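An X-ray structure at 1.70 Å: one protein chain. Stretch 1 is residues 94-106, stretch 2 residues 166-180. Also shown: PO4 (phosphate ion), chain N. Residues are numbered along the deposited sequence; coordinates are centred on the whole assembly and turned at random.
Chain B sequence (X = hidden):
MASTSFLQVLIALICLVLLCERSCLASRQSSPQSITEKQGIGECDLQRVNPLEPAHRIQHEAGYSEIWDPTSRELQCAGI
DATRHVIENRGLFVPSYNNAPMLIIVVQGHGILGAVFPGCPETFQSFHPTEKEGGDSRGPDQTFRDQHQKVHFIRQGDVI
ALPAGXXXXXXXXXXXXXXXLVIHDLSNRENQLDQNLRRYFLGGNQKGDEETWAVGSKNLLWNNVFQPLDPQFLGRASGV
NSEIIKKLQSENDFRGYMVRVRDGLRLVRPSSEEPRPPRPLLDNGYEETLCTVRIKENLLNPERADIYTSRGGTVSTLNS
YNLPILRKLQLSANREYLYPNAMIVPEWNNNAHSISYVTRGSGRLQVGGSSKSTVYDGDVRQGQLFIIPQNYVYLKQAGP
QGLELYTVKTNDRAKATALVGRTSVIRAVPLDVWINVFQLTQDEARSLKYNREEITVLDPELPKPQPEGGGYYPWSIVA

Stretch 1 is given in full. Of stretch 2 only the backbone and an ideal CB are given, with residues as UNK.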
# COMPACT_ATOMS: atom_id res chain seq x y z
N VAL B 94 31.07 -6.32 21.00
CA VAL B 94 31.18 -7.40 20.04
C VAL B 94 29.87 -7.42 19.19
O VAL B 94 28.78 -7.36 19.75
CB VAL B 94 31.39 -8.71 20.76
CG1 VAL B 94 31.34 -9.90 19.82
CG2 VAL B 94 32.74 -8.73 21.51
N PRO B 95 30.03 -7.56 17.89
CA PRO B 95 28.83 -7.67 17.09
C PRO B 95 27.88 -8.79 17.50
O PRO B 95 28.29 -9.89 17.87
CB PRO B 95 29.39 -7.96 15.71
CG PRO B 95 30.84 -7.46 15.73
CD PRO B 95 31.23 -7.81 17.08
N SER B 96 26.59 -8.50 17.40
CA SER B 96 25.54 -9.42 17.76
C SER B 96 24.26 -9.14 16.93
O SER B 96 24.11 -8.07 16.33
CB SER B 96 25.16 -9.29 19.24
OG SER B 96 24.53 -8.03 19.67
N TYR B 97 23.38 -10.12 16.95
CA TYR B 97 22.02 -9.98 16.40
C TYR B 97 21.05 -10.55 17.39
O TYR B 97 21.38 -11.40 18.22
CB TYR B 97 21.84 -10.54 15.02
CG TYR B 97 22.06 -12.05 14.84
CD1 TYR B 97 23.35 -12.58 14.79
CD2 TYR B 97 21.04 -12.91 14.80
CE1 TYR B 97 23.55 -13.93 14.66
CE2 TYR B 97 21.24 -14.24 14.63
CZ TYR B 97 22.51 -14.74 14.58
OH TYR B 97 22.69 -16.12 14.44
N ASN B 98 19.81 -10.07 17.30
CA ASN B 98 18.77 -10.42 18.20
C ASN B 98 17.57 -10.93 17.44
O ASN B 98 17.44 -10.69 16.24
CB ASN B 98 18.36 -9.22 19.02
CG ASN B 98 19.52 -8.57 19.70
OD1 ASN B 98 19.85 -7.43 19.44
ND2 ASN B 98 20.13 -9.29 20.66
N ASN B 99 16.69 -11.56 18.18
CA ASN B 99 15.39 -11.98 17.62
C ASN B 99 14.27 -10.95 17.63
O ASN B 99 13.15 -11.21 17.17
CB ASN B 99 14.90 -13.25 18.31
CG ASN B 99 14.62 -13.07 19.77
OD1 ASN B 99 15.47 -12.50 20.46
ND2 ASN B 99 13.51 -13.59 20.27
N ALA B 100 14.54 -9.79 18.19
CA ALA B 100 13.52 -8.75 18.36
C ALA B 100 14.15 -7.50 17.88
O ALA B 100 15.35 -7.28 18.08
CB ALA B 100 13.12 -8.57 19.82
N PRO B 101 13.38 -6.62 17.25
CA PRO B 101 13.80 -5.25 16.93
C PRO B 101 13.97 -4.40 18.21
O PRO B 101 13.52 -4.82 19.30
CB PRO B 101 12.70 -4.74 16.05
CG PRO B 101 11.48 -5.46 16.58
CD PRO B 101 11.92 -6.82 17.03
N MET B 102 14.66 -3.29 18.08
CA MET B 102 15.00 -2.46 19.23
C MET B 102 15.10 -1.03 18.85
O MET B 102 15.41 -0.72 17.70
CB MET B 102 16.33 -2.94 19.81
CG MET B 102 17.47 -2.68 18.87
SD MET B 102 18.87 -3.75 19.20
CE MET B 102 19.61 -3.90 17.66
N LEU B 103 14.87 -0.12 19.79
CA LEU B 103 15.37 1.20 19.76
C LEU B 103 16.53 1.33 20.80
O LEU B 103 16.44 0.77 21.94
CB LEU B 103 14.29 2.16 20.11
CG LEU B 103 13.07 2.18 19.21
CD1 LEU B 103 12.29 3.41 19.52
CD2 LEU B 103 13.44 2.20 17.74
N ILE B 104 17.58 1.99 20.37
CA ILE B 104 18.75 2.30 21.25
C ILE B 104 18.77 3.79 21.51
O ILE B 104 18.78 4.57 20.57
CB ILE B 104 20.03 1.87 20.57
CG1 ILE B 104 20.02 0.37 20.32
CG2 ILE B 104 21.25 2.17 21.50
CD1 ILE B 104 21.14 -0.18 19.49
N ILE B 105 18.74 4.21 22.77
CA ILE B 105 18.85 5.62 23.15
C ILE B 105 20.28 5.86 23.61
O ILE B 105 20.77 5.16 24.48
CB ILE B 105 17.89 5.96 24.28
CG1 ILE B 105 16.46 5.83 23.78
CG2 ILE B 105 18.14 7.38 24.79
CD1 ILE B 105 15.58 5.48 24.92
N VAL B 106 20.96 6.77 22.97
CA VAL B 106 22.31 7.14 23.39
C VAL B 106 22.15 8.16 24.49
O VAL B 106 21.93 9.37 24.25
CB VAL B 106 23.18 7.65 22.25
CG1 VAL B 106 24.62 7.88 22.81
CG2 VAL B 106 23.14 6.65 21.08
N UNK B 166 19.51 -8.46 12.41
CA UNK B 166 20.53 -7.63 11.82
C UNK B 166 21.74 -7.56 12.80
O UNK B 166 21.59 -7.22 13.95
CB UNK B 166 19.97 -6.24 11.51
N UNK B 167 22.93 -7.84 12.27
CA UNK B 167 24.18 -7.66 13.06
C UNK B 167 24.47 -6.18 13.33
O UNK B 167 24.51 -5.39 12.42
CB UNK B 167 25.37 -8.29 12.33
N UNK B 168 24.81 -5.88 14.57
CA UNK B 168 25.19 -4.54 14.91
C UNK B 168 26.33 -4.59 15.96
O UNK B 168 26.49 -5.55 16.65
CB UNK B 168 23.98 -3.76 15.43
N UNK B 169 27.06 -3.50 16.05
CA UNK B 169 28.21 -3.40 16.96
C UNK B 169 28.42 -1.97 17.26
O UNK B 169 27.91 -1.11 16.57
CB UNK B 169 29.48 -4.02 16.37
N UNK B 170 29.16 -1.70 18.35
CA UNK B 170 29.34 -0.31 18.75
C UNK B 170 30.77 -0.15 19.35
O UNK B 170 31.32 -1.06 19.90
CB UNK B 170 28.26 0.11 19.75
N UNK B 171 31.33 1.02 19.13
CA UNK B 171 32.68 1.37 19.61
C UNK B 171 32.63 2.80 20.18
O UNK B 171 32.10 3.71 19.55
CB UNK B 171 33.71 1.26 18.49
N UNK B 172 33.19 2.94 21.37
CA UNK B 172 33.27 4.23 22.08
C UNK B 172 34.59 4.91 21.74
O UNK B 172 35.65 4.45 22.20
CB UNK B 172 33.14 4.04 23.59
N UNK B 173 34.52 6.01 21.02
CA UNK B 173 35.71 6.78 20.73
C UNK B 173 35.94 7.95 21.70
O UNK B 173 36.95 8.62 21.57
CB UNK B 173 35.63 7.31 19.30
N UNK B 174 35.04 8.18 22.62
CA UNK B 174 35.12 9.32 23.54
C UNK B 174 35.88 8.92 24.79
O UNK B 174 36.09 7.74 25.05
CB UNK B 174 33.72 9.83 23.91
N UNK B 175 36.30 9.91 25.58
CA UNK B 175 36.85 9.64 26.89
C UNK B 175 35.80 9.25 27.93
O UNK B 175 36.11 8.43 28.86
CB UNK B 175 37.62 10.87 27.38
N UNK B 176 34.61 9.88 27.89
CA UNK B 176 33.51 9.50 28.77
C UNK B 176 32.83 8.21 28.29
O UNK B 176 32.93 7.87 27.11
CB UNK B 176 32.49 10.64 28.85
N UNK B 177 32.20 7.53 29.23
CA UNK B 177 31.57 6.22 28.91
C UNK B 177 30.45 6.49 27.91
O UNK B 177 29.79 7.53 27.98
CB UNK B 177 31.03 5.52 30.16
N UNK B 178 30.28 5.55 26.99
CA UNK B 178 29.14 5.54 26.05
C UNK B 178 28.05 4.73 26.69
O UNK B 178 28.28 3.59 27.03
CB UNK B 178 29.52 4.97 24.68
N UNK B 179 26.86 5.29 26.90
CA UNK B 179 25.83 4.62 27.71
C UNK B 179 24.65 4.48 26.72
O UNK B 179 24.20 5.50 26.18
CB UNK B 179 25.46 5.40 28.97
N UNK B 180 24.33 3.22 26.45
CA UNK B 180 23.19 2.85 25.59
C UNK B 180 22.03 2.20 26.36
O UNK B 180 22.19 1.18 27.05
CB UNK B 180 23.66 1.89 24.50
P PO4 N . 22.29 -6.47 22.13
O1 PO4 N . 22.69 -7.95 21.64
O2 PO4 N . 22.77 -5.23 21.39
O3 PO4 N . 20.81 -6.27 21.81
O4 PO4 N . 22.25 -6.25 23.64

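Position 166 has extended backbone angles, and its CA-to-CB bond points away from stretch 1, with nothing of that stretch within 5.5 Å of the ideal CB. Many residues would fit. It is Ile 166, whose backbone matters more here: a water donates to Ile 166 O (2.8 Å) and accepts from Asn 98 N (2.9 Å), joining the two stretches.

At position 167 the CB points sideways, 5.3 Å from Pro 95 CB and 5.0 Å from Tyr 97 CB. A proline and an aromatic ring invite a compact apolar side chain, valine, isoleucine or leucine. Val 167 spreads its two branches: CG1 lies 3.8 Å from Pro 95 CB, and CG2 lies 4.2 Å from Tyr 97 CD1.

Position 168 is paired antiparallel with Ser 96, and its CB lies on the same face of the sheet as the serine side chain, 4.9 Å from Met 102 CE. Beyond it waits a phosphate ion, already bound by Ser 96 OG and Asn 98 ND2. A side chain with a donor at its end would be well placed; histidine, glutamine, lysine or arginine could be considered, and a flat ring would also suit the methionine methyl. The residue is His 168. Its backbone N donates to Ser 96 O (2.9 Å), and its O accepts from Ser 96 N (3.0 Å). With chi1 in the p well, NE2 donates to phosphate O2 at 2.9 Å, while ND1 donates to Ile 166 O at 3.1 Å; the ring thus carries a proton on both nitrogens. Met 102 CE sits over one ring face, 3.4 Å from the ring centroid, and Ser 96 O lies over the opposite face.

Position 169 points toward stretch 1, its CB 3.8 Å from Pro 95 CG. An apolar or aromatic residue would suit, provided a large one turns aside. Trp 169 does so: its CB packs on the proline, but the indole leads away.

Position 170 points sideways with nothing of stretch 1 near its CB; it is Ala 170. Position 171 is out of reach and unconstrained; it is Tyr 171. Positions 172 to 177, also out of reach, leave the choice open: Asn 172, Glu 173, Ala 174, Thr 175, Glu 176 and Lys 177. Asn 172 braces the turn, its OD1 accepting from Ala 174 N (2.9 Å) and its ND2 donating to Glu 176 O (3.0 Å).

Position 178 points sideways with nothing of stretch 1 close to its CB, so the choice is loose, though a long apolar side chain could reach Val 106. Leu 178 does: its CD1 comes 3.9 Å from Val 106 CG1. Position 179, also sideways, is undemanding; it holds Val 179.

Position 180 pairs with Val 106, its CB 3.9 Å from Ile 104 CG2, favouring leucine, isoleucine or valine. Leu 180 extends CD2 to 3.9 Å from Val 106 CG2.

Stretch 2, residues 166-180: IVHWAYNEATEKLVL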
# COMPACT_ATOMS: atom_id res chain seq x y z
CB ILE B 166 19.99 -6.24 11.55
CG1 ILE B 166 18.90 -6.36 10.46
CG2 ILE B 166 21.11 -5.24 11.20
CD1 ILE B 166 19.39 -6.74 9.08
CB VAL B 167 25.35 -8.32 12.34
CG1 VAL B 167 26.74 -8.05 13.05
CG2 VAL B 167 25.17 -9.82 12.18
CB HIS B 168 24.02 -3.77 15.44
CG HIS B 168 23.34 -4.46 16.59
ND1 HIS B 168 22.40 -5.45 16.40
CD2 HIS B 168 23.56 -4.40 17.93
CE1 HIS B 168 22.04 -5.93 17.58
NE2 HIS B 168 22.72 -5.30 18.52
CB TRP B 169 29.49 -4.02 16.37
CG TRP B 169 29.96 -3.45 15.05
CD1 TRP B 169 29.61 -3.90 13.77
CD2 TRP B 169 30.81 -2.33 14.82
NE1 TRP B 169 30.16 -3.13 12.80
CE2 TRP B 169 30.93 -2.16 13.39
CE3 TRP B 169 31.50 -1.42 15.65
CZ2 TRP B 169 31.63 -1.14 12.81
CZ3 TRP B 169 32.25 -0.47 15.05
CH2 TRP B 169 32.36 -0.33 13.68
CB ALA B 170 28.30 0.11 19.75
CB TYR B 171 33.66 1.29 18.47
CG TYR B 171 35.05 1.75 18.86
CD1 TYR B 171 35.80 1.01 19.71
CD2 TYR B 171 35.55 2.97 18.42
CE1 TYR B 171 37.07 1.45 20.12
CE2 TYR B 171 36.82 3.41 18.80
CZ TYR B 171 37.56 2.64 19.64
OH TYR B 171 38.81 3.12 20.02
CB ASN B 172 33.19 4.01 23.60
CG ASN B 172 33.20 5.33 24.33
OD1 ASN B 172 33.02 6.38 23.72
ND2 ASN B 172 33.34 5.26 25.65
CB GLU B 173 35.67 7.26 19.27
CG GLU B 173 34.61 8.29 18.96
CD GLU B 173 34.52 8.56 17.45
OE1 GLU B 173 35.45 8.14 16.70
OE2 GLU B 173 33.53 9.19 17.03
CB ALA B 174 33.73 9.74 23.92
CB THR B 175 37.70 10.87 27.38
OG1 THR B 175 36.91 12.04 27.30
CG2 THR B 175 38.90 11.06 26.45
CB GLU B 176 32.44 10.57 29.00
CG GLU B 176 31.53 10.89 27.82
CD GLU B 176 32.09 11.84 26.75
OE1 GLU B 176 31.18 12.37 26.03
OE2 GLU B 176 33.34 12.06 26.56
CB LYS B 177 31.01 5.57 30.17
CG LYS B 177 32.13 5.05 31.04
CD LYS B 177 31.68 4.47 32.36
CE LYS B 177 32.83 3.71 32.99
NZ LYS B 177 32.55 3.34 34.41
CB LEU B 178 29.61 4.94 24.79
CG LEU B 178 28.57 4.72 23.67
CD1 LEU B 178 28.04 6.05 23.20
CD2 LEU B 178 29.22 4.02 22.49
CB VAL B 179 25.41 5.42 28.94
CG1 VAL B 179 24.21 4.81 29.60
CG2 VAL B 179 26.60 5.52 29.91
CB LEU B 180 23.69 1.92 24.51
CG LEU B 180 24.92 2.32 23.68
CD1 LEU B 180 25.26 1.18 22.75
CD2 LEU B 180 24.80 3.69 22.98
O HOH W 1 26.30 -6.06 19.87
O HOH W 2 19.44 -7.67 15.68
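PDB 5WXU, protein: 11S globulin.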